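Local coordinates for ribonucleotide monophosphatase NagD (Escherichia coli, PDB 2C4N), which hydrolyses ribonucleoside monophosphates to the nucleoside and inorganic phosphate, using a divalent metal ion such as magnesium, at residues G12-D17 against E26-I31; V67-A72 against L186-A191; M73-F78 against F172-P177. All coordinates share one frame; numbering follows the deposited sequence.

From the N terminus, the chain first runs out of strand 5-9 and interaction 1 closes a short loop, setting residues 12-17 against residues 26-31 of helix 24-33, nine residues on between the nearest ends. That loop is complete before the other two open. Interaction 2 then joins the edge strand 68-70 of the six-stranded parallel sheet to the end of helix 180-189, spanning more than a hundred residues. Interaction 3 lies within that span, bringing helix 71-80 against residues 172-177, where the four-stranded cap sheet returns to the core. Interactions 2 and 3 touch through Tyr69 OH and Asp77 OD2, whereas interaction 1 stays about 7 Å, nearest atoms, from interaction 2.

Interaction 1. Residues G12-D17 against E26-I31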
ATOM      1  N   GLY A  12     -12.553 -10.247 -24.154  1.00 16.73           N
ATOM      2  CA  GLY A  12     -13.784 -10.098 -23.397  1.00 16.93           C
ATOM      3  C   GLY A  12     -14.811  -9.254 -24.130  1.00 16.75           C
ATOM      4  O   GLY A  12     -15.913  -9.033 -23.632  1.00 17.36           O
ATOM      5  N   VAL A  13     -14.443  -8.786 -25.320  1.00 15.67           N
ATOM      6  CA  VAL A  13     -15.313  -7.952 -26.140  1.00 15.68           C
ATOM      7  C   VAL A  13     -15.479  -8.548 -27.541  1.00 15.78           C
ATOM      8  O   VAL A  13     -16.596  -8.792 -27.997  1.00 15.46           O
ATOM      9  CB  VAL A  13     -14.731  -6.524 -26.283  1.00 15.84           C
ATOM     10  CG1 VAL A  13     -15.629  -5.680 -27.181  1.00 16.17           C
ATOM     11  CG2 VAL A  13     -14.583  -5.876 -24.901  1.00 16.56           C
ATOM     12  N   LEU A  14     -14.357  -8.787 -28.213  1.00 15.45           N
ATOM     13  CA  LEU A  14     -14.374  -9.336 -29.564  1.00 16.76           C
ATOM     14  C   LEU A  14     -13.936 -10.792 -29.554  1.00 17.40           C
ATOM     15  O   LEU A  14     -14.386 -11.598 -30.376  1.00 16.89           O
ATOM     16  CB  LEU A  14     -13.436  -8.523 -30.468  1.00 14.47           C
ATOM     17  CG  LEU A  14     -13.815  -7.048 -30.663  1.00 15.87           C
ATOM     18  CD1 LEU A  14     -12.761  -6.331 -31.499  1.00 14.26           C
ATOM     19  CD2 LEU A  14     -15.170  -6.967 -31.341  1.00 16.12           C
ATOM     20  N   MET A  15     -13.050 -11.108 -28.635  1.00 17.08           N
ATOM     21  CA  MET A  15     -12.532 -12.459 -28.470  1.00 18.90           C
ATOM     22  C   MET A  15     -12.636 -13.009 -27.048  1.00 21.11           C
ATOM     23  O   MET A  15     -12.389 -12.335 -26.112  1.00 19.69           O
ATOM     24  CB  MET A  15     -11.087 -12.542 -28.915  1.00 19.72           C
ATOM     25  CG  MET A  15     -10.854 -12.103 -30.295  1.00 23.70           C
ATOM     26  SD  MET A  15     -11.457 -13.162 -31.566  1.00 24.67           S
ATOM     27  CE  MET A  15     -10.298 -14.247 -31.434  1.00 24.78           C
ATOM     28  N   HIS A  16     -12.963 -14.285 -26.947  1.00 19.87           N
ATOM     29  CA  HIS A  16     -12.641 -15.064 -25.799  1.00 24.06           C
ATOM     30  C   HIS A  16     -11.565 -16.050 -26.099  1.00 27.48           C
ATOM     31  O   HIS A  16     -11.764 -17.043 -26.702  1.00 24.36           O
ATOM     32  CB  HIS A  16     -13.831 -15.762 -25.193  1.00 28.62           C
ATOM     33  CG  HIS A  16     -14.852 -14.844 -24.624  1.00 30.52           C
ATOM     34  ND1 HIS A  16     -16.153 -14.850 -25.034  1.00 32.55           N
ATOM     35  CD2 HIS A  16     -14.767 -13.911 -23.668  1.00 31.60           C
ATOM     36  CE1 HIS A  16     -16.827 -13.954 -24.359  1.00 30.75           C
ATOM     37  NE2 HIS A  16     -16.006 -13.364 -23.529  1.00 31.36           N
ATOM     38  N   ASP A  17     -10.402 -15.651 -25.664  1.00 28.63           N
ATOM     39  CA  ASP A  17      -9.226 -16.277 -26.053  1.00 31.39           C
ATOM     40  C   ASP A  17      -9.105 -16.370 -27.551  1.00 30.63           C
ATOM     41  O   ASP A  17      -8.990 -15.420 -28.231  1.00 30.43           O
ATOM     42  CB  ASP A  17      -9.239 -17.676 -25.491  1.00 69.54           C
ATOM     43  CG  ASP A  17      -8.055 -17.979 -24.765  1.00 75.14           C
ATOM     44  OD1 ASP A  17      -7.091 -18.498 -25.371  1.00 76.60           O
ATOM     45  OD2 ASP A  17      -8.081 -17.694 -23.552  1.00 77.42           O
ATOM     46  N   GLU A  26     -19.691  -9.082 -37.618  1.00 23.72           N
ATOM     47  CA  GLU A  26     -20.692  -8.157 -38.136  1.00 25.39           C
ATOM     48  C   GLU A  26     -20.522  -6.761 -37.538  1.00 24.25           C
ATOM     49  O   GLU A  26     -20.681  -5.752 -38.227  1.00 22.69           O
ATOM     50  CB  GLU A  26     -22.097  -8.681 -37.829  1.00 54.43           C
ATOM     51  CG  GLU A  26     -23.211  -7.908 -38.513  1.00 64.62           C
ATOM     52  CD  GLU A  26     -23.174  -8.040 -40.025  1.00 69.88           C
ATOM     53  OE1 GLU A  26     -22.156  -7.653 -40.638  1.00 72.73           O
ATOM     54  OE2 GLU A  26     -24.165  -8.533 -40.603  1.00 73.39           O
ATOM     55  N   PHE A  27     -20.203  -6.711 -36.249  1.00 23.46           N
ATOM     56  CA  PHE A  27     -20.006  -5.444 -35.556  1.00 21.85           C
ATOM     57  C   PHE A  27     -18.873  -4.658 -36.203  1.00 20.80           C
ATOM     58  O   PHE A  27     -19.038  -3.492 -36.561  1.00 20.52           O
ATOM     59  CB  PHE A  27     -19.679  -5.700 -34.081  1.00 20.99           C
ATOM     60  CG  PHE A  27     -19.312  -4.465 -33.312  1.00 21.03           C
ATOM     61  CD1 PHE A  27     -20.237  -3.444 -33.116  1.00 20.36           C
ATOM     62  CD2 PHE A  27     -18.038  -4.327 -32.767  1.00 20.76           C
ATOM     63  CE1 PHE A  27     -19.901  -2.302 -32.387  1.00 21.10           C
ATOM     64  CE2 PHE A  27     -17.691  -3.191 -32.038  1.00 21.07           C
ATOM     65  CZ  PHE A  27     -18.626  -2.174 -31.846  1.00 20.57           C
ATOM     66  N   LEU A  28     -17.723  -5.306 -36.357  1.00 21.25           N
ATOM     67  CA  LEU A  28     -16.556  -4.663 -36.949  1.00 23.50           C
ATOM     68  C   LEU A  28     -16.760  -4.286 -38.413  1.00 25.86           C
ATOM     69  O   LEU A  28     -16.416  -3.176 -38.826  1.00 23.52           O
ATOM     70  CB  LEU A  28     -15.335  -5.571 -36.804  1.00 23.31           C
ATOM     71  CG  LEU A  28     -14.895  -5.844 -35.357  1.00 23.05           C
ATOM     72  CD1 LEU A  28     -13.650  -6.722 -35.350  1.00 24.11           C
ATOM     73  CD2 LEU A  28     -14.618  -4.523 -34.652  1.00 21.51           C
ATOM     74  N   HIS A  29     -17.319  -5.202 -39.197  1.00 28.19           N
ATOM     75  CA  HIS A  29     -17.558  -4.932 -40.611  1.00 31.23           C
ATOM     76  C   HIS A  29     -18.498  -3.745 -40.783  1.00 29.32           C
ATOM     77  O   HIS A  29     -18.338  -2.948 -41.708  1.00 26.81           O
ATOM     78  CB  HIS A  29     -18.134  -6.168 -41.309  1.00 55.65           C
ATOM     79  CG  HIS A  29     -17.170  -7.311 -41.408  1.00 65.92           C
ATOM     80  ND1 HIS A  29     -15.874  -7.155 -41.850  1.00 68.98           N
ATOM     81  CD2 HIS A  29     -17.315  -8.629 -41.131  1.00 69.39           C
ATOM     82  CE1 HIS A  29     -15.262  -8.326 -41.839  1.00 70.67           C
ATOM     83  NE2 HIS A  29     -16.115  -9.236 -41.407  1.00 71.71           N
ATOM     84  N   GLY A  30     -19.472  -3.625 -39.886  1.00 30.28           N
ATOM     85  CA  GLY A  30     -20.404  -2.514 -39.958  1.00 28.16           C
ATOM     86  C   GLY A  30     -19.684  -1.191 -39.781  1.00 27.25           C
ATOM     87  O   GLY A  30     -19.969  -0.214 -40.477  1.00 26.28           O
ATOM     88  N   ILE A  31     -18.739  -1.156 -38.846  1.00 25.78           N
ATOM     89  CA  ILE A  31     -17.968   0.053 -38.588  1.00 27.35           C
ATOM     90  C   ILE A  31     -17.088   0.413 -39.779  1.00 28.28           C
ATOM     91  O   ILE A  31     -17.050   1.566 -40.204  1.00 28.74           O
ATOM     92  CB  ILE A  31     -17.075  -0.116 -37.340  1.00 26.80           C
ATOM     93  CG1 ILE A  31     -17.959  -0.288 -36.103  1.00 26.05           C
ATOM     94  CG2 ILE A  31     -16.148   1.085 -37.183  1.00 26.00           C
ATOM     95  CD1 ILE A  31     -17.196  -0.671 -34.853  1.00 25.72           C
TER
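Leu14 reaches across to Leu28 and Phe27 on the first turns of helix 24-33, and these three buried side chains carry the whole contact. Leu14 and Leu28 meet tip to tip, with CD1 of Leu14 4.0 Å from CD1 of Leu28. The second methyl of Leu28 sits almost evenly between the two branches of Leu14, its CD2 lying 4.1 Å from Leu14 CD1 and 4.2 Å from Leu14 CD2. Phe27 comes at about a right angle to Leu14, and its CD2 approaches Leu14 CD2 at 4.2 Å. In Phe27 CG stands anti to the backbone N (chi1 174°), which carries the ring to the Leu14 side of the helix, where Ile31 CD1 lies 3.6 Å above one face. No hydrogen bond crosses between the segments; the union is purely apolar. Cys8, Leu40 and Phe56 close around Leu14, and Leu28 also rests on Leu38 and Leu40, so the leucine pair faces the central strands 5-9 and 38-42.

Packing is different away from these tips. The nearest CA atoms, those of Leu14 and Leu28, are still 9.0 Å apart, and the solvent side is made of residues that do not meet across the contact: His16 on one segment and Glu26 on the other are exposed, with His29 and Gly30 partly so. The turn that contains Leu14 is closed by the bond from Gly12 N to Met15 O, 2.9 Å, and Leu14 itself pairs through its backbone with Val21. Metal-binding Asp9 ends the first strand, Asp11 follows, and the turn after them leads into a beta hairpin; turn and hairpin correspond to the squiggle and flap of the haloacid dehalogenase fold, with Leu14 docking the turn on the helix that follows.

Interaction 2. Residues V67-A72 against L186-A191; sequences VFYTSA and LNKMQA
Tyr69 and Lys188 mark the closest approach of the two backbones, their CA atoms 8.8 Å apart: strand 68-70 runs past the last turn of helix 180-189, and the gap is bridged by side chains. That helix ends in a Schellman motif, in which Gln190 takes a positive phi and Ala191 N bonds to Leu186 O at 2.9 Å. At the other segment Thr70 is the N-cap of helix 71-80, its OG1 accepting a weak bond from Ala72 N.

Lys188 slides past Tyr69 in the opposite direction. Extended through chi3, its chain lays CD against the ring, 3.7 Å from Tyr69 CD1, then bends at chi4 (68°) to bring CE 3.9 Å from Phe68 O. The ammonium NZ is hydrogen-bonded to Ser66 O, while Tyr69 OH turns to Asp77. With an alanine here, the carbonyl of Ser66 would probably lose this charged partner and the tyrosine ring its aliphatic neighbour at CD1. The lysine joins the outermost strand, within this chain, of the Rossmann-like parallel sheet to a helix that comes much later in the chain, as in the HAD core.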
ATOM      1  N   VAL A  67      -5.325  -2.178 -38.065  1.00 19.85           N
ATOM      2  CA  VAL A  67      -6.248  -1.711 -37.043  1.00 18.82           C
ATOM      3  C   VAL A  67      -5.805  -2.029 -35.624  1.00 16.78           C
ATOM      4  O   VAL A  67      -6.245  -1.369 -34.686  1.00 17.25           O
ATOM      5  CB  VAL A  67      -7.688  -2.261 -37.246  1.00 23.43           C
ATOM      6  CG1 VAL A  67      -8.221  -1.819 -38.590  1.00 26.54           C
ATOM      7  CG2 VAL A  67      -7.709  -3.782 -37.118  1.00 23.01           C
ATOM      8  N   PHE A  68      -4.918  -3.008 -35.455  1.00 15.90           N
ATOM      9  CA  PHE A  68      -4.471  -3.373 -34.112  1.00 16.87           C
ATOM     10  C   PHE A  68      -3.501  -2.399 -33.461  1.00 17.02           C
ATOM     11  O   PHE A  68      -2.630  -1.826 -34.114  1.00 15.88           O
ATOM     12  CB  PHE A  68      -3.847  -4.775 -34.112  1.00 17.67           C
ATOM     13  CG  PHE A  68      -4.814  -5.857 -34.464  1.00 17.70           C
ATOM     14  CD1 PHE A  68      -4.893  -6.348 -35.766  1.00 16.71           C
ATOM     15  CD2 PHE A  68      -5.704  -6.341 -33.506  1.00 16.99           C
ATOM     16  CE1 PHE A  68      -5.851  -7.303 -36.109  1.00 16.17           C
ATOM     17  CE2 PHE A  68      -6.661  -7.292 -33.841  1.00 18.21           C
ATOM     18  CZ  PHE A  68      -6.735  -7.773 -35.146  1.00 16.06           C
ATOM     19  N   TYR A  69      -3.668  -2.210 -32.156  1.00 17.44           N
ATOM     20  CA  TYR A  69      -2.790  -1.333 -31.394  1.00 17.09           C
ATOM     21  C   TYR A  69      -2.596  -1.990 -30.034  1.00 16.81           C
ATOM     22  O   TYR A  69      -3.547  -2.148 -29.271  1.00 17.85           O
ATOM     23  CB  TYR A  69      -3.419   0.057 -31.229  1.00 16.08           C
ATOM     24  CG  TYR A  69      -2.421   1.138 -30.889  1.00 16.95           C
ATOM     25  CD1 TYR A  69      -1.297   1.348 -31.689  1.00 18.07           C
ATOM     26  CD2 TYR A  69      -2.597   1.956 -29.772  1.00 17.16           C
ATOM     27  CE1 TYR A  69      -0.368   2.348 -31.388  1.00 17.23           C
ATOM     28  CE2 TYR A  69      -1.676   2.958 -29.460  1.00 18.11           C
ATOM     29  CZ  TYR A  69      -0.565   3.149 -30.270  1.00 18.89           C
ATOM     30  OH  TYR A  69       0.349   4.138 -29.967  1.00 18.66           O
ATOM     31  N   THR A  70      -1.365  -2.396 -29.745  1.00 16.00           N
ATOM     32  CA  THR A  70      -1.055  -3.054 -28.483  1.00 15.29           C
ATOM     33  C   THR A  70      -0.247  -2.129 -27.585  1.00 15.30           C
ATOM     34  O   THR A  70       0.229  -1.082 -28.023  1.00 14.42           O
ATOM     35  CB  THR A  70      -0.205  -4.310 -28.712  1.00 17.45           C
ATOM     36  OG1 THR A  70       1.119  -3.914 -29.088  1.00 15.47           O
ATOM     37  CG2 THR A  70      -0.801  -5.166 -29.826  1.00 17.66           C
ATOM     38  N   SER A  71      -0.083  -2.530 -26.327  1.00 18.30           N
ATOM     39  CA  SER A  71       0.689  -1.733 -25.385  1.00 18.07           C
ATOM     40  C   SER A  71       2.155  -1.678 -25.804  1.00 17.44           C
ATOM     41  O   SER A  71       2.889  -0.801 -25.360  1.00 17.94           O
ATOM     42  CB  SER A  71       0.576  -2.306 -23.968  1.00 15.86           C
ATOM     43  OG  SER A  71       1.034  -3.641 -23.912  1.00 17.52           O
ATOM     44  N   ALA A  72       2.582  -2.615 -26.651  1.00 16.00           N
ATOM     45  CA  ALA A  72       3.970  -2.634 -27.117  1.00 17.73           C
ATOM     46  C   ALA A  72       4.151  -1.542 -28.162  1.00 16.78           C
ATOM     47  O   ALA A  72       5.138  -0.813 -28.159  1.00 16.91           O
ATOM     48  CB  ALA A  72       4.329  -4.008 -27.705  1.00 17.77           C
ATOM     49  N   LEU A 186      -6.006   7.712 -30.400  1.00 21.00           N
ATOM     50  CA  LEU A 186      -6.669   8.798 -31.121  1.00 22.74           C
ATOM     51  C   LEU A 186      -5.720   9.370 -32.169  1.00 23.84           C
ATOM     52  O   LEU A 186      -6.114   9.631 -33.301  1.00 23.30           O
ATOM     53  CB  LEU A 186      -7.096   9.917 -30.159  1.00 19.57           C
ATOM     54  CG  LEU A 186      -8.211   9.623 -29.148  1.00 19.89           C
ATOM     55  CD1 LEU A 186      -8.356  10.804 -28.197  1.00 22.71           C
ATOM     56  CD2 LEU A 186      -9.518   9.365 -29.872  1.00 19.89           C
ATOM     57  N   ASN A 187      -4.478   9.591 -31.805  1.00 23.92           N
ATOM     58  CA  ASN A 187      -3.505  10.112 -32.731  1.00 26.78           C
ATOM     59  C   ASN A 187      -3.332   9.156 -33.898  1.00 26.31           C
ATOM     60  O   ASN A 187      -3.109   9.563 -34.979  1.00 26.30           O
ATOM     61  CB  ASN A 187      -2.132  10.453 -32.087  1.00 33.99           C
ATOM     62  CG  ASN A 187      -2.214  11.463 -30.898  1.00 38.24           C
ATOM     63  OD1 ASN A 187      -3.197  12.143 -30.713  1.00 38.21           O
ATOM     64  ND2 ASN A 187      -1.176  11.501 -30.089  1.00 38.48           N
ATOM     65  N   LYS A 188      -3.416   7.871 -33.635  1.00 27.56           N
ATOM     66  CA  LYS A 188      -3.294   6.863 -34.686  1.00 27.94           C
ATOM     67  C   LYS A 188      -4.422   7.024 -35.702  1.00 28.08           C
ATOM     68  O   LYS A 188      -4.240   6.765 -36.887  1.00 27.82           O
ATOM     69  CB  LYS A 188      -3.322   5.452 -34.070  1.00 28.98           C
ATOM     70  CG  LYS A 188      -3.365   4.299 -35.075  1.00 29.58           C
ATOM     71  CD  LYS A 188      -3.242   2.948 -34.351  1.00 32.84           C
ATOM     72  CE  LYS A 188      -3.601   1.749 -35.239  1.00 31.76           C
ATOM     73  NZ  LYS A 188      -2.643   1.512 -36.349  1.00 33.12           N
ATOM     74  N   MET A 189      -5.586   7.460 -35.231  1.00 25.42           N
ATOM     75  CA  MET A 189      -6.734   7.667 -36.109  1.00 26.16           C
ATOM     76  C   MET A 189      -6.870   9.134 -36.508  1.00 26.97           C
ATOM     77  O   MET A 189      -7.763   9.485 -37.283  1.00 26.58           O
ATOM     78  CB  MET A 189      -8.037   7.242 -35.423  1.00 25.32           C
ATOM     79  CG  MET A 189      -8.112   5.788 -35.004  1.00 24.48           C
ATOM     80  SD  MET A 189      -9.728   5.396 -34.292  1.00 25.04           S
ATOM     81  CE  MET A 189      -9.557   6.080 -32.624  1.00 23.16           C
ATOM     82  N   GLN A 190      -5.998   9.982 -35.971  1.00 28.94           N
ATOM     83  CA  GLN A 190      -6.059  11.413 -36.249  1.00 31.10           C
ATOM     84  C   GLN A 190      -7.465  11.862 -35.859  1.00 30.84           C
ATOM     85  O   GLN A 190      -8.114  12.630 -36.572  1.00 30.21           O
ATOM     86  CB  GLN A 190      -5.817  11.682 -37.736  1.00 48.02           C
ATOM     87  CG  GLN A 190      -4.478  11.176 -38.248  1.00 52.97           C
ATOM     88  CD  GLN A 190      -4.351  11.297 -39.756  1.00 56.90           C
ATOM     89  OE1 GLN A 190      -4.476  12.387 -40.318  1.00 58.23           O
ATOM     90  NE2 GLN A 190      -4.106  10.174 -40.421  1.00 58.73           N
ATOM     91  N   ALA A 191      -7.925  11.372 -34.713  1.00 27.82           N
ATOM     92  CA  ALA A 191      -9.263  11.680 -34.231  1.00 26.65           C
ATOM     93  C   ALA A 191      -9.271  12.493 -32.950  1.00 25.60           C
ATOM     94  O   ALA A 191      -8.280  12.531 -32.212  1.00 24.58           O
ATOM     95  CB  ALA A 191     -10.028  10.388 -34.011  1.00 25.74           C
TER

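Interaction 3. Residues M73-F78 against F172-P177. With PO4 (phosphate ion), chain C; PO4 (phosphate ion), chain D.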
ATOM      1  N   MET A  73       3.181  -1.438 -29.060  1.00 16.10           N
ATOM      2  CA  MET A  73       3.202  -0.413 -30.097  1.00 16.42           C
ATOM      3  C   MET A  73       3.099   0.959 -29.444  1.00 15.44           C
ATOM      4  O   MET A  73       3.802   1.891 -29.820  1.00 16.40           O
ATOM      5  CB  MET A  73       2.028  -0.622 -31.057  1.00 17.00           C
ATOM      6  CG  MET A  73       2.063  -1.961 -31.782  1.00 20.32           C
ATOM      7  SD  MET A  73       0.593  -2.202 -32.775  1.00 20.30           S
ATOM      8  CE  MET A  73       0.852  -3.860 -33.416  1.00 24.17           C
ATOM      9  N   ALA A  74       2.211   1.067 -28.461  1.00 15.08           N
ATOM     10  CA  ALA A  74       2.004   2.318 -27.740  1.00 13.96           C
ATOM     11  C   ALA A  74       3.265   2.730 -26.996  1.00 14.26           C
ATOM     12  O   ALA A  74       3.604   3.911 -26.942  1.00 13.23           O
ATOM     13  CB  ALA A  74       0.834   2.176 -26.763  1.00 15.74           C
ATOM     14  N   THR A  75       3.967   1.753 -26.430  1.00 13.75           N
ATOM     15  CA  THR A  75       5.205   2.034 -25.705  1.00 15.29           C
ATOM     16  C   THR A  75       6.266   2.546 -26.677  1.00 15.30           C
ATOM     17  O   THR A  75       6.997   3.486 -26.375  1.00 14.12           O
ATOM     18  CB  THR A  75       5.729   0.775 -24.989  1.00 17.38           C
ATOM     19  OG1 THR A  75       4.799   0.385 -23.969  1.00 17.95           O
ATOM     20  CG2 THR A  75       7.093   1.044 -24.364  1.00 16.15           C
ATOM     21  N   ALA A  76       6.343   1.932 -27.853  1.00 18.22           N
ATOM     22  CA  ALA A  76       7.310   2.363 -28.858  1.00 19.27           C
ATOM     23  C   ALA A  76       6.972   3.786 -29.294  1.00 19.71           C
ATOM     24  O   ALA A  76       7.859   4.621 -29.444  1.00 20.29           O
ATOM     25  CB  ALA A  76       7.282   1.417 -30.070  1.00 16.78           C
ATOM     26  N   ASP A  77       5.684   4.062 -29.490  1.00 18.05           N
ATOM     27  CA  ASP A  77       5.246   5.392 -29.901  1.00 18.21           C
ATOM     28  C   ASP A  77       5.571   6.416 -28.827  1.00 19.28           C
ATOM     29  O   ASP A  77       5.914   7.555 -29.129  1.00 19.26           O
ATOM     30  CB  ASP A  77       3.741   5.416 -30.185  1.00 23.42           C
ATOM     31  CG  ASP A  77       3.389   4.812 -31.533  1.00 25.61           C
ATOM     32  OD1 ASP A  77       4.268   4.785 -32.418  1.00 27.46           O
ATOM     33  OD2 ASP A  77       2.229   4.386 -31.716  1.00 27.13           O
ATOM     34  N   PHE A  78       5.454   6.002 -27.570  1.00 19.73           N
ATOM     35  CA  PHE A  78       5.755   6.873 -26.442  1.00 21.81           C
ATOM     36  C   PHE A  78       7.244   7.225 -26.430  1.00 21.73           C
ATOM     37  O   PHE A  78       7.618   8.386 -26.280  1.00 21.96           O
ATOM     38  CB  PHE A  78       5.360   6.164 -25.141  1.00 28.99           C
ATOM     39  CG  PHE A  78       5.820   6.864 -23.889  1.00 32.24           C
ATOM     40  CD1 PHE A  78       7.130   6.720 -23.433  1.00 34.26           C
ATOM     41  CD2 PHE A  78       4.943   7.664 -23.161  1.00 36.99           C
ATOM     42  CE1 PHE A  78       7.559   7.360 -22.273  1.00 34.40           C
ATOM     43  CE2 PHE A  78       5.366   8.308 -21.998  1.00 36.48           C
ATOM     44  CZ  PHE A  78       6.676   8.158 -21.553  1.00 35.79           C
ATOM     45  N   PHE A 172       6.126   3.931 -15.169  1.00 18.63           N
ATOM     46  CA  PHE A 172       5.029   4.622 -15.796  1.00 18.30           C
ATOM     47  C   PHE A 172       4.444   3.518 -16.674  1.00 17.36           C
ATOM     48  O   PHE A 172       5.138   3.003 -17.559  1.00 16.53           O
ATOM     49  CB  PHE A 172       5.527   5.762 -16.688  1.00 27.62           C
ATOM     50  CG  PHE A 172       4.442   6.385 -17.527  1.00 32.40           C
ATOM     51  CD1 PHE A 172       3.507   7.244 -16.956  1.00 34.37           C
ATOM     52  CD2 PHE A 172       4.328   6.076 -18.879  1.00 34.91           C
ATOM     53  CE1 PHE A 172       2.476   7.783 -17.721  1.00 34.96           C
ATOM     54  CE2 PHE A 172       3.301   6.610 -19.650  1.00 38.43           C
ATOM     55  CZ  PHE A 172       2.375   7.463 -19.071  1.00 36.89           C
ATOM     56  N   TYR A 173       3.199   3.131 -16.411  1.00 14.93           N
ATOM     57  CA  TYR A 173       2.541   2.101 -17.208  1.00 14.53           C
ATOM     58  C   TYR A 173       1.899   2.786 -18.404  1.00 15.50           C
ATOM     59  O   TYR A 173       1.122   3.730 -18.249  1.00 16.60           O
ATOM     60  CB  TYR A 173       1.470   1.364 -16.392  1.00 16.51           C
ATOM     61  CG  TYR A 173       2.028   0.379 -15.385  1.00 17.06           C
ATOM     62  CD1 TYR A 173       1.980   0.643 -14.017  1.00 16.88           C
ATOM     63  CD2 TYR A 173       2.593  -0.822 -15.802  1.00 17.26           C
ATOM     64  CE1 TYR A 173       2.483  -0.271 -13.087  1.00 17.36           C
ATOM     65  CE2 TYR A 173       3.100  -1.739 -14.885  1.00 17.56           C
ATOM     66  CZ  TYR A 173       3.040  -1.459 -13.531  1.00 18.33           C
ATOM     67  OH  TYR A 173       3.550  -2.375 -12.637  1.00 19.64           O
ATOM     68  N   VAL A 174       2.231   2.311 -19.597  1.00 17.36           N
ATOM     69  CA  VAL A 174       1.710   2.900 -20.824  1.00 18.64           C
ATOM     70  C   VAL A 174       0.269   2.494 -21.121  1.00 17.15           C
ATOM     71  O   VAL A 174      -0.516   3.298 -21.620  1.00 17.31           O
ATOM     72  CB  VAL A 174       2.605   2.513 -22.032  1.00 17.65           C
ATOM     73  CG1 VAL A 174       1.992   3.026 -23.335  1.00 19.79           C
ATOM     74  CG2 VAL A 174       4.007   3.093 -21.846  1.00 18.55           C
ATOM     75  N   GLY A 175      -0.081   1.250 -20.808  1.00 17.82           N
ATOM     76  CA  GLY A 175      -1.426   0.767 -21.094  1.00 18.55           C
ATOM     77  C   GLY A 175      -2.534   1.212 -20.153  1.00 19.10           C
ATOM     78  O   GLY A 175      -2.295   1.960 -19.204  1.00 18.87           O
ATOM     79  N   LYS A 176      -3.754   0.750 -20.429  1.00 16.23           N
ATOM     80  CA  LYS A 176      -4.917   1.075 -19.600  1.00 16.80           C
ATOM     81  C   LYS A 176      -4.591   0.655 -18.169  1.00 17.09           C
ATOM     82  O   LYS A 176      -3.874  -0.322 -17.958  1.00 17.58           O
ATOM     83  CB  LYS A 176      -6.146   0.292 -20.080  1.00 16.98           C
ATOM     84  CG  LYS A 176      -6.575   0.572 -21.509  1.00 17.35           C
ATOM     85  CD  LYS A 176      -7.635  -0.432 -21.960  1.00 16.52           C
ATOM     86  CE  LYS A 176      -7.034  -1.820 -22.184  1.00 17.47           C
ATOM     87  NZ  LYS A 176      -8.087  -2.874 -22.304  1.00 18.92           N
ATOM     88  N   PRO A 177      -5.147   1.350 -17.162  1.00 18.35           N
ATOM     89  CA  PRO A 177      -6.080   2.481 -17.182  1.00 18.52           C
ATOM     90  C   PRO A 177      -5.492   3.858 -17.498  1.00 19.14           C
ATOM     91  O   PRO A 177      -6.198   4.863 -17.434  1.00 18.47           O
ATOM     92  CB  PRO A 177      -6.700   2.431 -15.792  1.00 19.21           C
ATOM     93  CG  PRO A 177      -5.546   1.999 -14.945  1.00 18.46           C
ATOM     94  CD  PRO A 177      -4.923   0.886 -15.776  1.00 17.89           C
TER
HETATM   95  P   PO4 C1252      -7.198  -5.144 -19.153  1.00 28.29           P
HETATM   96  O1  PO4 C1252      -6.638  -5.988 -20.238  1.00 27.84           O
HETATM   97  O2  PO4 C1252      -7.948  -5.997 -18.201  1.00 28.33           O
HETATM   98  O3  PO4 C1252      -6.092  -4.463 -18.439  1.00 26.29           O
HETATM   99  O4  PO4 C1252      -8.108  -4.128 -19.733  1.00 24.95           O
HETATM  100  P   PO4 D1253      -7.372  -6.693 -23.335  1.00 30.33           P
HETATM  101  O1  PO4 D1253      -7.527  -6.736 -24.811  1.00 31.58           O
HETATM  102  O2  PO4 D1253      -6.833  -5.373 -22.929  1.00 24.92           O
HETATM  103  O3  PO4 D1253      -8.680  -6.907 -22.695  1.00 26.21           O
HETATM  104  O4  PO4 D1253      -6.439  -7.767 -22.909  1.00 32.83           O
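The rings of Phe78 and Phe172 are tilted by only 25° but displaced, their centroids 5.3 Å apart, so that little of one lies over the other. The closest atoms are CE2 of Phe78 and CE2 of Phe172, 3.6 Å apart, in an oblique approach. The pair stands at the junction of the HAD core with its inserted cap, since Phe172 belongs to the last strand of the four-stranded cap sheet. Trp180 meets Phe78 edge-to-face, and Phe211 and Pro234 of the second subunit in the crystal assembly pack against the same region.

Beyond the aromatic pair, Val174 wedges its two methyls against helix 71-80. With CG1 anti to the backbone N (chi1 175°), that branch meets Ala74 CB at 3.7 Å, and CG2 falls to the Thr75 side, 3.5 Å from OG1. The hydroxyl's polar partner is Ser71 O, one turn back in the helix, so it offers the valine only van der Waals contact.

Past the strand, the chain runs through Gly175 into the active site. Lys176, a probable substrate ligand by analogy with relatives, forms salt bridges to Asp9 and Asp206. Its chain, bent at chi3, brings NZ within bonding distance of two phosphate ions, probably from the crystallisation liquor: NZ is hydrogen-bonded to O4 of the chain C phosphate and O2 of the chain D phosphate, 2.9 Å each.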